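Local coordinates for protein tryparedoxin II (Crithidia fasciculata, PDB 1I5G) that probably shuttles reducing equivalents from trypanothione to partner proteins as a thioredoxin-like thiol-disulfide oxidoreductase, at residues L67-E72 with L89-R94. The protein carries 1 engineered substitution. Numbering follows the deposited sequence.
Sequences LISWDE and LPFEDR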
ATOM      1  N   LEU A  67      -1.086  -2.971   1.537  1.00  2.77           N
ATOM      2  CA  LEU A  67       0.088  -3.513   2.204  1.00  2.73           C
ATOM      3  C   LEU A  67       0.784  -4.523   1.312  1.00  2.46           C
ATOM      4  O   LEU A  67       0.137  -5.471   0.856  1.00  2.18           O
ATOM      5  CB  LEU A  67      -0.353  -4.257   3.477  1.00  2.39           C
ATOM      6  CG  LEU A  67       0.744  -4.989   4.246  1.00  2.82           C
ATOM      7  CD1 LEU A  67       1.797  -4.000   4.737  1.00  3.51           C
ATOM      8  CD2 LEU A  67       0.200  -5.819   5.374  1.00  2.28           C
ATOM      9  N   ILE A  68       2.085  -4.290   1.122  1.00  2.22           N
ATOM     10  CA  ILE A  68       2.985  -5.230   0.453  1.00  2.60           C
ATOM     11  C   ILE A  68       3.939  -5.648   1.566  1.00  2.15           C
ATOM     12  O   ILE A  68       4.818  -4.900   1.980  1.00  2.53           O
ATOM     13  CB  ILE A  68       3.685  -4.600  -0.749  1.00  2.79           C
ATOM     14  CG1 ILE A  68       2.715  -3.915  -1.710  1.00  3.53           C
ATOM     15  CG2 ILE A  68       4.470  -5.710  -1.447  1.00  3.38           C
ATOM     16  CD1 ILE A  68       1.585  -4.789  -2.209  1.00  4.05           C
ATOM     17  N   SER A  69       3.758  -6.866   2.076  1.00  2.29           N
ATOM     18  CA  SER A  69       4.380  -7.258   3.340  1.00  2.37           C
ATOM     19  C   SER A  69       5.745  -7.883   3.234  1.00  3.25           C
ATOM     20  O   SER A  69       5.942  -8.851   2.511  1.00  2.66           O
ATOM     21  CB  SER A  69       3.454  -8.256   4.044  1.00  3.34           C
ATOM     22  OG  SER A  69       4.109  -8.915   5.114  1.00  3.56           O
ATOM     23  N   TRP A  70       6.685  -7.343   3.994  1.00  2.75           N
ATOM     24  CA  TRP A  70       7.963  -7.996   4.196  1.00  3.72           C
ATOM     25  C   TRP A  70       7.954  -8.776   5.498  1.00  4.28           C
ATOM     26  O   TRP A  70       9.008  -9.010   6.094  1.00  3.76           O
ATOM     27  CB  TRP A  70       9.092  -6.972   4.223  1.00  3.20           C
ATOM     28  CG  TRP A  70       9.533  -6.381   2.921  1.00  2.54           C
ATOM     29  CD1 TRP A  70       8.950  -6.464   1.687  1.00  2.88           C
ATOM     30  CD2 TRP A  70      10.727  -5.606   2.721  1.00  2.87           C
ATOM     31  NE1 TRP A  70       9.684  -5.783   0.747  1.00  3.31           N
ATOM     32  CE2 TRP A  70      10.783  -5.248   1.362  1.00  3.90           C
ATOM     33  CE3 TRP A  70      11.762  -5.173   3.559  1.00  3.09           C
ATOM     34  CZ2 TRP A  70      11.813  -4.495   0.832  1.00  4.53           C
ATOM     35  CZ3 TRP A  70      12.781  -4.418   3.025  1.00  3.83           C
ATOM     36  CH2 TRP A  70      12.803  -4.096   1.671  1.00  5.02           C
ATOM     37  N   ASP A  71       6.819  -9.231   5.994  1.00  3.45           N
ATOM     38  CA  ASP A  71       6.770  -9.947   7.256  1.00  4.03           C
ATOM     39  C   ASP A  71       7.447 -11.307   7.138  1.00  5.73           C
ATOM     40  O   ASP A  71       7.609 -11.896   6.070  1.00  6.07           O
ATOM     41  CB  ASP A  71       5.304 -10.088   7.687  1.00  3.84           C
ATOM     42  CG  ASP A  71       4.745  -8.810   8.249  1.00  4.11           C
ATOM     43  OD1 ASP A  71       5.171  -8.420   9.384  1.00  4.89           O
ATOM     44  OD2 ASP A  71       3.893  -8.148   7.590  1.00  4.85           O
ATOM     45  N   GLU A  72       7.858 -11.789   8.316  1.00  8.42           N
ATOM     46  CA  GLU A  72       8.674 -13.013   8.396  1.00 11.69           C
ATOM     47  C   GLU A  72       7.882 -14.315   8.257  1.00 11.09           C
ATOM     48  O   GLU A  72       8.409 -15.363   7.866  1.00 14.30           O
ATOM     49  CB  GLU A  72       9.355 -13.086   9.763  1.00 13.22           C
ATOM     50  CG  GLU A  72      10.189 -11.875  10.151  1.00 15.02           C
ATOM     51  CD  GLU A  72      10.981 -12.047  11.433  1.00 15.95           C
ATOM     52  OE1 GLU A  72      12.083 -12.641  11.326  1.00 18.53           O
ATOM     53  OE2 GLU A  72      10.496 -11.601  12.498  1.00 16.84           O
ATOM     54  N   LEU A  89      -1.950  -7.151  -0.448  1.00  2.53           N
ATOM     55  CA  LEU A  89      -1.562  -8.243  -1.355  1.00  2.55           C
ATOM     56  C   LEU A  89      -1.518  -9.495  -0.463  1.00  2.75           C
ATOM     57  O   LEU A  89      -0.866  -9.458   0.584  1.00  3.08           O
ATOM     58  CB  LEU A  89      -0.181  -7.965  -1.983  1.00  2.76           C
ATOM     59  CG  LEU A  89       0.246  -9.077  -2.956  1.00  3.15           C
ATOM     60  CD1 LEU A  89      -0.576  -9.004  -4.224  1.00  5.00           C
ATOM     61  CD2 LEU A  89       1.729  -8.872  -3.293  1.00  3.28           C
ATOM     62  N   PRO A  90      -2.197 -10.590  -0.802  1.00  2.59           N
ATOM     63  CA  PRO A  90      -2.200 -11.768   0.066  1.00  3.61           C
ATOM     64  C   PRO A  90      -0.797 -12.264   0.386  1.00  3.23           C
ATOM     65  O   PRO A  90       0.069 -12.314  -0.496  1.00  3.40           O
ATOM     66  CB  PRO A  90      -3.013 -12.765  -0.756  1.00  3.67           C
ATOM     67  CG  PRO A  90      -3.979 -11.904  -1.495  1.00  3.95           C
ATOM     68  CD  PRO A  90      -3.050 -10.809  -1.984  1.00  2.94           C
ATOM     69  N   PHE A  91      -0.554 -12.646   1.636  1.00  2.69           N
ATOM     70  CA  PHE A  91       0.761 -13.093   2.038  1.00  2.21           C
ATOM     71  C   PHE A  91       1.304 -14.240   1.215  1.00  3.82           C
ATOM     72  O   PHE A  91       2.507 -14.268   0.895  1.00  3.49           O
ATOM     73  CB  PHE A  91       0.807 -13.446   3.521  1.00  2.79           C
ATOM     74  CG  PHE A  91       2.195 -13.758   4.018  1.00  3.69           C
ATOM     75  CD1 PHE A  91       3.121 -12.780   4.337  1.00  4.04           C
ATOM     76  CD2 PHE A  91       2.581 -15.081   4.157  1.00  5.05           C
ATOM     77  CE1 PHE A  91       4.358 -13.107   4.780  1.00  5.08           C
ATOM     78  CE2 PHE A  91       3.853 -15.430   4.610  1.00  5.04           C
ATOM     79  CZ  PHE A  91       4.690 -14.411   4.891  1.00  5.31           C
ATOM     80  N   GLU A  92       0.475 -15.219   0.864  1.00  3.31           N
ATOM     81  CA  GLU A  92       1.009 -16.381   0.151  1.00  4.00           C
ATOM     82  C   GLU A  92       1.559 -16.034  -1.211  1.00  4.83           C
ATOM     83  O   GLU A  92       2.322 -16.808  -1.788  1.00  5.69           O
ATOM     84  CB  GLU A  92      -0.004 -17.531   0.114  1.00  5.00           C
ATOM     85  CG  GLU A  92      -0.331 -18.072   1.502  1.00  5.98           C
ATOM     86  CD  GLU A  92       0.832 -18.750   2.178  1.00  6.73           C
ATOM     87  OE1 GLU A  92       1.233 -19.822   1.657  1.00  8.36           O
ATOM     88  OE2 GLU A  92       1.293 -18.214   3.198  1.00  8.54           O
ATOM     89  N   ASP A  93       1.205 -14.868  -1.753  1.00  3.56           N
ATOM     90  CA  ASP A  93       1.780 -14.381  -3.011  1.00  4.01           C
ATOM     91  C   ASP A  93       3.121 -13.710  -2.733  1.00  4.58           C
ATOM     92  O   ASP A  93       3.321 -12.498  -2.848  1.00  3.28           O
ATOM     93  CB  ASP A  93       0.848 -13.383  -3.701  1.00  4.32           C
ATOM     94  CG  ASP A  93       1.358 -12.946  -5.070  1.00  4.63           C
ATOM     95  OD1 ASP A  93       2.397 -13.438  -5.568  1.00  5.18           O
ATOM     96  OD2 ASP A  93       0.688 -12.074  -5.673  1.00  5.51           O
ATOM     97  N   ARG A  94       4.076 -14.539  -2.335  1.00  4.34           N
ATOM     98  CA  ARG A  94       5.438 -14.077  -2.095  1.00  3.45           C
ATOM     99  C   ARG A  94       6.123 -13.545  -3.350  1.00  4.29           C
ATOM    100  O   ARG A  94       6.763 -12.492  -3.362  1.00  3.85           O
ATOM    101  CB  ARG A  94       6.265 -15.154  -1.371  1.00  3.86           C
ATOM    102  CG  ARG A  94       5.691 -15.592   0.006  1.00  4.93           C
ATOM    103  CD  ARG A  94       5.958 -14.631   1.203  1.00  4.54           C
ATOM    104  NE  ARG A  94       5.165 -13.413   1.111  1.00  4.41           N
ATOM    105  CZ  ARG A  94       5.466 -12.249   1.681  1.00  5.83           C
ATOM    106  NH1 ARG A  94       6.564 -12.120   2.414  1.00  7.27           N
ATOM    107  NH2 ARG A  94       4.670 -11.212   1.523  1.00  5.10           N
TER
HETATM  108  O   HOH W   1       1.936  -8.787   0.897  1.00  3.72           O
HETATM  109  O   HOH W   2       8.135 -13.972   3.915  1.00 22.19           O
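Leu-89 N donates to Leu-67 O (3.0 Å), a direct backbone bond between the chains; just beyond it, a water bridges Ser-69 N and Leu-89 O. Beside it, CD1 of Ile-68 packs on CB of Leu-89 at 3.6 Å. Farther out, Arg-94 reaches across: its NH2 meets Ser-69 O (2.9 Å) near the guanidinium plane, NH1 adds a weak bond to the same oxygen, and NE returns to Phe-91 O at 2.8 Å. Bends at chi2 and chi3 carry NE over the centre of the Phe-91 ring, 3.7 Å above its plane, and CE1 of Phe-91 lies over the guanidinium. That ring turns its edge to Asp-71 O, 3.7 Å from CE1, while a second water links this oxygen to Arg-94 NH1. Ser-69 OG accepts from Asp-71 N in an ST turn and donates to Asp-71 OD2 (2.6 Å). An alanine in place of Arg-94 would probably leave Ser-69 O and Phe-91 O without these side-chain donors and take away the group stacked on the Phe-91 ring. The contact joins the C-terminal end of central strand 63-69 to the loop between strand 87-88 and helix 94-103 of this thioredoxin-like fold, with Phe-77 of helix 74-81 against Phe-91 and Met-97 of helix 94-103 against Ile-68.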